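Local coordinates for putative methyl-accepting chemotaxis signal transduction protein (Campylobacter jejuni subsp. jejuni serotype O:2, PDB 4XMR) that probably senses extracellular amino acids such as isoleucine through a tandem PAS (dCache-type) sensory domain and passes the signal across the membrane to the chemotaxis machinery, at residues Ala78-Gly84 with Gly155-Ile161; Trp115-Leu120 with Thr142-Ala146; Thr35-Phe39 with Tyr72-Ile76. The contacts are given in a common frame with arbitrary orientation. Where two conformers were deposited one is given. Residue numbers count along the deposited sequence, not the author numbering.

Contact 1: residues Ala78-Gly84 with Gly155-Ile161; sequences ALNVYLG and GVLGVDI. With ILE (isoleucine), chain E.
Two antiparallel strands of the isoleucine-binding PAS module pair here, their axes 4.5 Å apart at 164°. A classic beta bulge comes first: Leu-79 and Asn-80 both face Asp-160, with Leu-79 N to Asp-160 O and Asp-160 N to Asn-80 O each 2.9 Å. Asn-80 (chi1 m) also sends ND2 to Asp-160 OD2 (2.9 Å), its OD1 held by Gln-94. Val-81 forms a non-hydrogen-bonded pair with Val-159 on the face covered by helices 9-48 and 58-76. Tyr-82 pairs, hydrogen-bonded, with Gly-158 (N to O 2.9 Å, O to N 2.8 Å); its p rotamer lays the ring over Gly-158 CA, 3.9 Å from the centroid, where a CB would clash, and OH donates to Asp-160 OD1 (2.7 Å). Leu-83 pairs with Leu-157 on Val-81's face; Gly-84 N to Val-156 O and Val-156 N to Gly-84 O are both 2.8 Å. Held by Asn-80, Tyr-82 and Thr-142, the buried Asp-160 carboxylate accepts from ligand N (OD2, 2.7 Å), a counter-charge consistent with amino-acid recognition.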
loop_
_atom_site.group_PDB
_atom_site.type_symbol
_atom_site.label_atom_id
_atom_site.label_comp_id
_atom_site.label_asym_id
_atom_site.label_seq_id
_atom_site.Cartn_x
_atom_site.Cartn_y
_atom_site.Cartn_z
ATOM N N ALA B 78 -6.376 -5.998 -10.470
ATOM C CA ALA B 78 -7.221 -6.997 -9.815
ATOM C C ALA B 78 -7.311 -8.264 -10.674
ATOM O O ALA B 78 -7.101 -8.216 -11.887
ATOM C CB ALA B 78 -8.622 -6.433 -9.561
ATOM N N LEU B 79 -7.659 -9.396 -10.064
ATOM C CA LEU B 79 -7.760 -10.635 -10.828
ATOM C C LEU B 79 -9.065 -10.688 -11.629
ATOM O O LEU B 79 -9.057 -10.990 -12.816
ATOM C CB LEU B 79 -7.651 -11.845 -9.904
ATOM C CG LEU B 79 -7.499 -13.164 -10.654
ATOM C CD1 LEU B 79 -6.117 -13.212 -11.309
ATOM C CD2 LEU B 79 -7.719 -14.338 -9.708
ATOM N N ASN B 80 -10.182 -10.414 -10.962
ATOM C CA ASN B 80 -11.498 -10.392 -11.582
ATOM C C ASN B 80 -12.236 -9.181 -11.035
ATOM O O ASN B 80 -12.136 -8.873 -9.840
ATOM C CB ASN B 80 -12.333 -11.616 -11.172
ATOM C CG ASN B 80 -11.762 -12.933 -11.653
ATOM O OD1 ASN B 80 -11.479 -13.124 -12.837
ATOM N ND2 ASN B 80 -11.658 -13.876 -10.737
ATOM N N VAL B 81 -12.982 -8.501 -11.895
ATOM C CA VAL B 81 -13.885 -7.436 -11.476
ATOM C C VAL B 81 -15.193 -7.695 -12.204
ATOM O O VAL B 81 -15.178 -7.899 -13.416
ATOM C CB VAL B 81 -13.320 -6.041 -11.808
ATOM C CG1 VAL B 81 -14.313 -4.959 -11.435
ATOM C CG2 VAL B 81 -12.000 -5.812 -11.097
ATOM N N TYR B 82 -16.320 -7.706 -11.491
ATOM C CA TYR B 82 -17.548 -8.210 -12.082
ATOM C C TYR B 82 -18.803 -7.633 -11.466
ATOM O O TYR B 82 -18.796 -7.147 -10.328
ATOM C CB TYR B 82 -17.594 -9.744 -12.013
ATOM C CG TYR B 82 -17.220 -10.330 -10.677
ATOM C CD1 TYR B 82 -15.889 -10.599 -10.379
ATOM C CD2 TYR B 82 -18.186 -10.636 -9.720
ATOM C CE1 TYR B 82 -15.524 -11.148 -9.160
ATOM C CE2 TYR B 82 -17.835 -11.190 -8.499
ATOM C CZ TYR B 82 -16.503 -11.444 -8.228
ATOM O OH TYR B 82 -16.173 -12.005 -7.013
ATOM N N LEU B 83 -19.889 -7.709 -12.229
ATOM C CA LEU B 83 -21.216 -7.358 -11.744
ATOM C C LEU B 83 -22.131 -8.564 -11.883
ATOM O O LEU B 83 -22.411 -9.013 -12.997
ATOM C CB LEU B 83 -21.778 -6.160 -12.517
ATOM C CG LEU B 83 -23.151 -5.644 -12.064
ATOM C CD1 LEU B 83 -23.112 -5.127 -10.626
ATOM C CD2 LEU B 83 -23.683 -4.579 -13.030
ATOM N N GLY B 84 -22.562 -9.109 -10.746
ATOM C CA GLY B 84 -23.515 -10.210 -10.742
ATOM C C GLY B 84 -24.948 -9.715 -10.766
ATOM O O GLY B 84 -25.317 -8.868 -9.976
ATOM N N GLY B 155 -27.440 -5.073 -9.042
ATOM C CA GLY B 155 -26.686 -6.299 -8.969
ATOM C C GLY B 155 -25.663 -6.171 -7.878
ATOM O O GLY B 155 -25.693 -5.216 -7.102
ATOM N N VAL B 156 -24.769 -7.145 -7.811
ATOM C CA VAL B 156 -23.717 -7.137 -6.812
ATOM C C VAL B 156 -22.358 -7.042 -7.500
ATOM O O VAL B 156 -21.998 -7.883 -8.325
ATOM C CB VAL B 156 -23.772 -8.379 -5.907
ATOM C CG1 VAL B 156 -22.587 -8.378 -4.955
ATOM C CG2 VAL B 156 -25.103 -8.408 -5.131
ATOM N N LEU B 157 -21.626 -5.987 -7.168
ATOM C CA LEU B 157 -20.259 -5.794 -7.637
ATOM C C LEU B 157 -19.314 -6.675 -6.840
ATOM O O LEU B 157 -19.426 -6.750 -5.607
ATOM C CB LEU B 157 -19.870 -4.341 -7.428
ATOM C CG LEU B 157 -18.413 -3.977 -7.695
ATOM C CD1 LEU B 157 -18.098 -4.084 -9.186
ATOM C CD2 LEU B 157 -18.126 -2.575 -7.174
ATOM N N GLY B 158 -18.375 -7.326 -7.524
ATOM C CA GLY B 158 -17.327 -8.072 -6.860
ATOM C C GLY B 158 -15.959 -7.730 -7.419
ATOM O O GLY B 158 -15.798 -7.498 -8.631
ATOM N N VAL B 159 -14.983 -7.678 -6.519
ATOM C CA VAL B 159 -13.585 -7.447 -6.861
ATOM C C VAL B 159 -12.749 -8.545 -6.214
ATOM O O VAL B 159 -12.784 -8.697 -4.984
ATOM C CB VAL B 159 -13.117 -6.059 -6.364
ATOM C CG1 VAL B 159 -11.619 -5.881 -6.593
ATOM C CG2 VAL B 159 -13.924 -4.945 -7.037
ATOM N N ASP B 160 -12.024 -9.315 -7.024
ATOM C CA ASP B 160 -11.192 -10.395 -6.506
ATOM C C ASP B 160 -9.733 -9.977 -6.533
ATOM O O ASP B 160 -9.189 -9.638 -7.599
ATOM C CB ASP B 160 -11.307 -11.678 -7.344
ATOM C CG ASP B 160 -12.693 -12.297 -7.337
ATOM O OD1 ASP B 160 -13.544 -11.928 -6.505
ATOM O OD2 ASP B 160 -12.916 -13.183 -8.188
ATOM N N ILE B 161 -9.106 -10.001 -5.362
ATOM C CA ILE B 161 -7.677 -9.743 -5.237
ATOM C C ILE B 161 -7.010 -11.049 -4.776
ATOM O O ILE B 161 -7.455 -11.650 -3.809
ATOM C CB ILE B 161 -7.402 -8.611 -4.207
ATOM C CG1 ILE B 161 -8.246 -7.351 -4.503
ATOM C CG2 ILE B 161 -5.902 -8.322 -4.111
ATOM C CD1 ILE B 161 -7.978 -6.706 -5.851
HETATM N N ILE E . -14.460 -15.328 -7.601
HETATM C CA ILE E . -15.886 -15.368 -7.879
HETATM C C ILE E . -16.395 -16.763 -7.540
HETATM O O ILE E . -17.573 -16.958 -7.264
HETATM C CB ILE E . -16.193 -14.985 -9.352
HETATM C CG1 ILE E . -17.689 -14.703 -9.521
HETATM C CG2 ILE E . -15.711 -16.058 -10.319
HETATM C CD1 ILE E . -18.050 -14.061 -10.850
HETATM O OXT ILE E . -15.611 -17.714 -7.502
#

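Contact 2: residues Trp115-Leu120 with Thr142-Ala146; sequences WYQEAL and TYSKA. With ILE (isoleucine), chain E.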
loop_
_atom_site.group_PDB
_atom_site.type_symbol
_atom_site.label_atom_id
_atom_site.label_comp_id
_atom_site.label_asym_id
_atom_site.label_seq_id
_atom_site.Cartn_x
_atom_site.Cartn_y
_atom_site.Cartn_z
ATOM N N TRP B 115 -20.329 -14.034 -1.403
ATOM C CA TRP B 115 -20.029 -12.668 -1.830
ATOM C C TRP B 115 -21.278 -11.999 -2.378
ATOM O O TRP B 115 -21.456 -10.789 -2.242
ATOM C CB TRP B 115 -18.870 -12.599 -2.843
ATOM C CG TRP B 115 -19.101 -13.273 -4.180
ATOM C CD1 TRP B 115 -18.617 -14.491 -4.573
ATOM C CD2 TRP B 115 -19.826 -12.751 -5.305
ATOM N NE1 TRP B 115 -19.013 -14.769 -5.855
ATOM C CE2 TRP B 115 -19.761 -13.719 -6.326
ATOM C CE3 TRP B 115 -20.543 -11.568 -5.541
ATOM C CZ2 TRP B 115 -20.372 -13.539 -7.565
ATOM C CZ3 TRP B 115 -21.145 -11.391 -6.772
ATOM C CH2 TRP B 115 -21.059 -12.371 -7.768
ATOM N N TYR B 116 -22.154 -12.800 -2.972
ATOM C CA TYR B 116 -23.381 -12.273 -3.539
ATOM C C TYR B 116 -24.426 -12.090 -2.437
ATOM O O TYR B 116 -24.938 -10.990 -2.225
ATOM C CB TYR B 116 -23.888 -13.195 -4.655
ATOM C CG TYR B 116 -25.108 -12.687 -5.387
ATOM C CD1 TYR B 116 -26.383 -13.035 -4.969
ATOM C CD2 TYR B 116 -24.985 -11.866 -6.503
ATOM C CE1 TYR B 116 -27.492 -12.577 -5.629
ATOM C CE2 TYR B 116 -26.097 -11.403 -7.171
ATOM C CZ TYR B 116 -27.346 -11.760 -6.727
ATOM O OH TYR B 116 -28.461 -11.305 -7.387
ATOM N N GLN B 117 -24.723 -13.163 -1.714
ATOM C CA GLN B 117 -25.784 -13.107 -0.718
ATOM C C GLN B 117 -25.483 -12.155 0.438
ATOM O O GLN B 117 -26.368 -11.438 0.899
ATOM C CB GLN B 117 -26.137 -14.507 -0.225
ATOM C CG GLN B 117 -26.943 -15.289 -1.249
ATOM C CD GLN B 117 -28.304 -14.663 -1.528
ATOM O OE1 GLN B 117 -28.994 -14.208 -0.613
ATOM N NE2 GLN B 117 -28.695 -14.638 -2.797
ATOM N N GLU B 118 -24.235 -12.110 0.882
ATOM C CA GLU B 118 -23.901 -11.244 2.012
ATOM C C GLU B 118 -23.968 -9.763 1.651
ATOM O O GLU B 118 -24.318 -8.929 2.484
ATOM C CB GLU B 118 -22.541 -11.612 2.609
ATOM C CG GLU B 118 -22.524 -12.982 3.268
ATOM C CD GLU B 118 -23.554 -13.100 4.378
ATOM O OE1 GLU B 118 -23.668 -12.154 5.186
ATOM O OE2 GLU B 118 -24.256 -14.131 4.431
ATOM N N ALA B 119 -23.657 -9.438 0.398
ATOM C CA ALA B 119 -23.709 -8.054 -0.060
ATOM C C ALA B 119 -25.134 -7.520 -0.033
ATOM O O ALA B 119 -25.352 -6.332 0.195
ATOM C CB ALA B 119 -23.150 -7.938 -1.466
ATOM N N LEU B 120 -26.099 -8.406 -0.266
ATOM C CA LEU B 120 -27.511 -8.030 -0.278
ATOM C C LEU B 120 -28.073 -7.870 1.135
ATOM O O LEU B 120 -29.159 -7.310 1.317
ATOM C CB LEU B 120 -28.334 -9.066 -1.050
ATOM C CG LEU B 120 -28.017 -9.205 -2.542
ATOM C CD1 LEU B 120 -28.806 -10.353 -3.143
ATOM C CD2 LEU B 120 -28.320 -7.910 -3.276
ATOM N N THR B 142 -12.454 -11.638 -1.877
ATOM C CA THR B 142 -13.449 -10.893 -2.639
ATOM C C THR B 142 -14.047 -9.764 -1.812
ATOM O O THR B 142 -14.418 -9.961 -0.643
ATOM C CB THR B 142 -14.575 -11.823 -3.132
ATOM O OG1 THR B 142 -14.023 -12.785 -4.032
ATOM C CG2 THR B 142 -15.664 -11.038 -3.856
ATOM N N TYR B 143 -14.109 -8.582 -2.422
ATOM C CA TYR B 143 -14.771 -7.430 -1.849
ATOM C C TYR B 143 -16.033 -7.256 -2.659
ATOM O O TYR B 143 -15.961 -7.123 -3.882
ATOM C CB TYR B 143 -13.872 -6.197 -1.970
ATOM C CG TYR B 143 -12.544 -6.417 -1.287
ATOM C CD1 TYR B 143 -11.513 -7.088 -1.935
ATOM C CD2 TYR B 143 -12.333 -6.000 0.018
ATOM C CE1 TYR B 143 -10.308 -7.328 -1.309
ATOM C CE2 TYR B 143 -11.117 -6.245 0.660
ATOM C CZ TYR B 143 -10.113 -6.908 -0.016
ATOM O OH TYR B 143 -8.894 -7.152 0.566
ATOM N N SER B 144 -17.197 -7.279 -2.020
ATOM C CA SER B 144 -18.436 -7.142 -2.766
ATOM C C SER B 144 -19.343 -6.062 -2.198
ATOM O O SER B 144 -19.256 -5.706 -1.016
ATOM C CB SER B 144 -19.179 -8.472 -2.883
ATOM O OG SER B 144 -19.540 -8.969 -1.605
ATOM N N LYS B 145 -20.210 -5.537 -3.055
ATOM C CA LYS B 145 -21.095 -4.462 -2.665
ATOM C C LYS B 145 -22.315 -4.467 -3.554
ATOM O O LYS B 145 -22.197 -4.514 -4.777
ATOM C CB LYS B 145 -20.384 -3.111 -2.768
ATOM C CG LYS B 145 -21.226 -1.957 -2.253
ATOM C CD LYS B 145 -20.386 -0.944 -1.506
ATOM C CE LYS B 145 -21.144 -0.359 -0.318
ATOM N NZ LYS B 145 -22.483 0.185 -0.690
ATOM N N ALA B 146 -23.492 -4.416 -2.942
ATOM C CA ALA B 146 -24.720 -4.335 -3.706
ATOM C C ALA B 146 -24.797 -2.956 -4.330
ATOM O O ALA B 146 -24.545 -1.946 -3.663
ATOM C CB ALA B 146 -25.923 -4.585 -2.811
HETATM N N ILE E . -14.460 -15.328 -7.601
HETATM C CA ILE E . -15.886 -15.368 -7.879
HETATM C C ILE E . -16.395 -16.763 -7.540
HETATM O O ILE E . -17.573 -16.958 -7.264
HETATM C CB ILE E . -16.193 -14.985 -9.352
HETATM C CG1 ILE E . -17.689 -14.703 -9.521
HETATM C CG2 ILE E . -15.711 -16.058 -10.319
HETATM C CD1 ILE E . -18.050 -14.061 -10.850
HETATM O OXT ILE E . -15.611 -17.714 -7.502
HETATM O O HOH W 1 -23.502 -4.236 -0.023
#
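The isoleucine pocket of this PAS module lies between the sheet and the elements packed on its ligand-side face, and this contact seats the helix carrying Trp-115 against strand 139-149. The axes of Trp-115-Leu-120 and Thr-142-Ala-146 cross at -47° with a closest approach of 6.9 Å, a close helix-on-strand packing consistent with the small interface side chains. Ala-119, Thr-142, Ser-144 and Ala-146 direct their CB atoms toward the opposite segment, whereas Tyr-143 and Lys-145 point away, Tyr-143 to helix 9-48 on the other side of the sheet and Lys-145 to a salt bridge with Glu-44. At the pocket end Trp-115 CB rests 3.7 Å from Thr-142 CG2, and Thr-142 OG1 is engaged by Tyr-131 and Asp-160. Ser-144 OG donates to Trp-115 O at 2.7 Å, the one direct hydrogen bond between the segments, and Ala-119 CB sits 3.8 Å from that same OG. Farther along, Ala-146 CB packs 3.5 Å from Ala-119 O and 4.1 Å from Leu-120 CD2. A water lies 2.8 Å from Ala-119 O and accepts from Ala-146 N (2.9 Å), bridging the backbones. With its p chi1, Trp-115 swings its indole away from the strand into the pocket, edge-to-face with Tyr-82, and NE1 donates to the carboxylate O of the bound isoleucine at 3.0 Å.

Contact 3: residues Thr35-Phe39 with Tyr72-Ile76; sequences TNQSF and YRHSI. With SO4 (sulfate ion), chain F.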
loop_
_atom_site.group_PDB
_atom_site.type_symbol
_atom_site.label_atom_id
_atom_site.label_comp_id
_atom_site.label_asym_id
_atom_site.label_seq_id
_atom_site.Cartn_x
_atom_site.Cartn_y
_atom_site.Cartn_z
ATOM N N THR B 35 -7.424 -0.051 1.365
ATOM C CA THR B 35 -7.205 0.305 -0.031
ATOM C C THR B 35 -8.195 -0.420 -0.944
ATOM O O THR B 35 -8.814 0.181 -1.842
ATOM C CB THR B 35 -5.756 -0.011 -0.429
ATOM O OG1 THR B 35 -4.886 0.883 0.281
ATOM C CG2 THR B 35 -5.541 0.156 -1.923
ATOM N N ASN B 36 -8.389 -1.707 -0.696
ATOM C CA ASN B 36 -9.295 -2.467 -1.536
ATOM C C ASN B 36 -10.746 -2.064 -1.335
ATOM O O ASN B 36 -11.519 -2.055 -2.299
ATOM C CB ASN B 36 -9.099 -3.964 -1.325
ATOM C CG ASN B 36 -7.757 -4.438 -1.826
ATOM O OD1 ASN B 36 -7.189 -3.831 -2.730
ATOM N ND2 ASN B 36 -7.247 -5.532 -1.259
ATOM N N GLN B 37 -11.119 -1.733 -0.099
ATOM C CA GLN B 37 -12.461 -1.247 0.168
ATOM C C GLN B 37 -12.724 0.078 -0.532
ATOM O O GLN B 37 -13.791 0.267 -1.121
ATOM C CB GLN B 37 -12.707 -1.111 1.669
ATOM C CG GLN B 37 -12.829 -2.430 2.409
ATOM C CD GLN B 37 -12.861 -2.222 3.906
ATOM O OE1 GLN B 37 -12.065 -1.457 4.445
ATOM N NE2 GLN B 37 -13.787 -2.882 4.578
ATOM N N SER B 38 -11.758 0.990 -0.466
ATOM C CA SER B 38 -11.932 2.296 -1.095
ATOM C C SER B 38 -12.087 2.160 -2.603
ATOM O O SER B 38 -12.939 2.814 -3.211
ATOM C CB SER B 38 -10.778 3.241 -0.749
ATOM O OG SER B 38 -10.813 3.581 0.635
ATOM N N PHE B 39 -11.276 1.295 -3.197
ATOM C CA PHE B 39 -11.353 1.023 -4.628
ATOM C C PHE B 39 -12.753 0.530 -4.990
ATOM O O PHE B 39 -13.348 0.973 -5.971
ATOM C CB PHE B 39 -10.293 -0.032 -4.966
ATOM C CG PHE B 39 -10.402 -0.629 -6.349
ATOM C CD1 PHE B 39 -9.726 -0.062 -7.418
ATOM C CD2 PHE B 39 -11.135 -1.791 -6.566
ATOM C CE1 PHE B 39 -9.787 -0.635 -8.683
ATOM C CE2 PHE B 39 -11.216 -2.365 -7.828
ATOM C CZ PHE B 39 -10.534 -1.790 -8.886
ATOM N N TYR B 72 -11.125 -0.152 -14.242
ATOM C CA TYR B 72 -10.829 -0.313 -12.824
ATOM C C TYR B 72 -9.936 -1.531 -12.564
ATOM O O TYR B 72 -8.972 -1.460 -11.797
ATOM C CB TYR B 72 -12.120 -0.403 -12.008
ATOM C CG TYR B 72 -12.610 0.920 -11.466
ATOM C CD1 TYR B 72 -13.264 1.846 -12.287
ATOM C CD2 TYR B 72 -12.446 1.232 -10.124
ATOM C CE1 TYR B 72 -13.729 3.057 -11.781
ATOM C CE2 TYR B 72 -12.912 2.435 -9.610
ATOM C CZ TYR B 72 -13.552 3.336 -10.434
ATOM O OH TYR B 72 -14.006 4.513 -9.876
ATOM N N ARG B 73 -10.237 -2.648 -13.213
ATOM C CA ARG B 73 -9.402 -3.839 -13.040
ATOM C C ARG B 73 -7.944 -3.529 -13.376
ATOM O O ARG B 73 -7.032 -3.885 -12.625
ATOM C CB ARG B 73 -9.873 -5.002 -13.911
ATOM C CG ARG B 73 -8.953 -6.219 -13.782
ATOM C CD ARG B 73 -9.479 -7.484 -14.476
ATOM N NE ARG B 73 -9.756 -7.308 -15.909
ATOM C CZ ARG B 73 -8.844 -7.357 -16.884
ATOM N NH1 ARG B 73 -7.556 -7.541 -16.612
ATOM N NH2 ARG B 73 -9.222 -7.199 -18.152
ATOM N N HIS B 74 -7.726 -2.863 -14.503
ATOM C CA HIS B 74 -6.372 -2.517 -14.896
ATOM C C HIS B 74 -5.712 -1.582 -13.905
ATOM O O HIS B 74 -4.517 -1.699 -13.641
ATOM C CB HIS B 74 -6.366 -1.847 -16.265
ATOM C CG HIS B 74 -6.646 -2.770 -17.397
ATOM N ND1 HIS B 74 -6.987 -2.303 -18.653
ATOM C CD2 HIS B 74 -6.592 -4.119 -17.501
ATOM C CE1 HIS B 74 -7.151 -3.326 -19.466
ATOM N NE2 HIS B 74 -6.920 -4.445 -18.793
ATOM N N SER B 75 -6.474 -0.631 -13.386
ATOM C CA SER B 75 -5.880 0.388 -12.536
ATOM C C SER B 75 -5.176 -0.188 -11.303
ATOM O O SER B 75 -4.170 0.355 -10.869
ATOM C CB SER B 75 -6.907 1.451 -12.145
ATOM O OG SER B 75 -7.820 0.905 -11.237
ATOM N N ILE B 76 -5.702 -1.295 -10.779
ATOM C CA ILE B 76 -5.167 -1.903 -9.566
ATOM C C ILE B 76 -4.614 -3.316 -9.812
ATOM O O ILE B 76 -4.131 -3.967 -8.886
ATOM C CB ILE B 76 -6.240 -1.917 -8.436
ATOM C CG1 ILE B 76 -5.593 -1.956 -7.034
ATOM C CG2 ILE B 76 -7.242 -3.049 -8.648
ATOM C CD1 ILE B 76 -6.564 -1.686 -5.885
HETATM S S SO4 F . -6.124 -7.820 -20.192
HETATM O O1 SO4 F . -7.237 -6.881 -20.201
HETATM O O2 SO4 F . -5.015 -7.254 -20.952
HETATM O O3 SO4 F . -5.702 -8.066 -18.816
HETATM O O4 SO4 F . -6.553 -9.071 -20.809
#
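Helices 9-48 and 58-76 run nearly antiparallel here, the short axes of Thr-35-Phe-39 and Tyr-72-Ile-76 at 156° and no closer than 12.2 Å, with the nearest CA pair, Phe-39 and Tyr-72, 8.3 Å apart. So wide a gap between the backbones is bridged by side chains, above all by Phe-39, which its t rotamer extends toward the second helix. An edge of the Tyr-72 ring meets the Phe-39 face in an offset edge-to-face pair, centroids 5.4 Å apart and planes at 65°. Ile-76 CG2 lies over a face of the same phenyl, 3.9 Å from its centroid, a CH-pi contact. The rim of the ring reaches the helix backbone, with Phe-39 CZ 3.3 Å from Tyr-72 O; that carbonyl also accepts a 2.7 Å hydrogen bond from Ser-75 OG. Ile-76 CD1 reaches the edge of the packing, 3.9 Å from Asn-36 OD1 and 4.5 Å from Thr-35 CG2. The second subunit, another copy of the protein, takes part: its Ser-75 touches Phe-39 and its Asp-46 accepts from His-74 ND1. His-74 NE2 and Arg-73 hold a sulfate, probably from the crystallisation liquor. Tyr-72 OH bonds Asp-46 and Asn-36 ND2 bonds Tyr-143, so these polar ends find partners outside the pair, and aromatic and aliphatic packing makes a largely apolar junction that is itself part of the subunit interface.

Overall arrangement
Contacts 1 and 2 are buried and share one antiparallel sheet, strands 152-162 and 139-149 being neighbours; contact 2 is nested along the chain inside the loop that contact 1 closes. Both touch isoleucine: contact 1 meets its ammonium group and side chain, contact 2 its carboxylate, and Asp-160 OD1 meets Thr-142 OG1 between them. Contact 3, partly buried, packs helices on the sheet's other face: Phe-39 lies on Val-159, Arg-73 packs against Val-81, and Asn-36 reaches Tyr-143 of contact 2. Chemistry follows place: backbone ladders and buried charge in contact 1, small residues with a serine and a water bridge in contact 2, aromatic packing at the second subunit in contact 3.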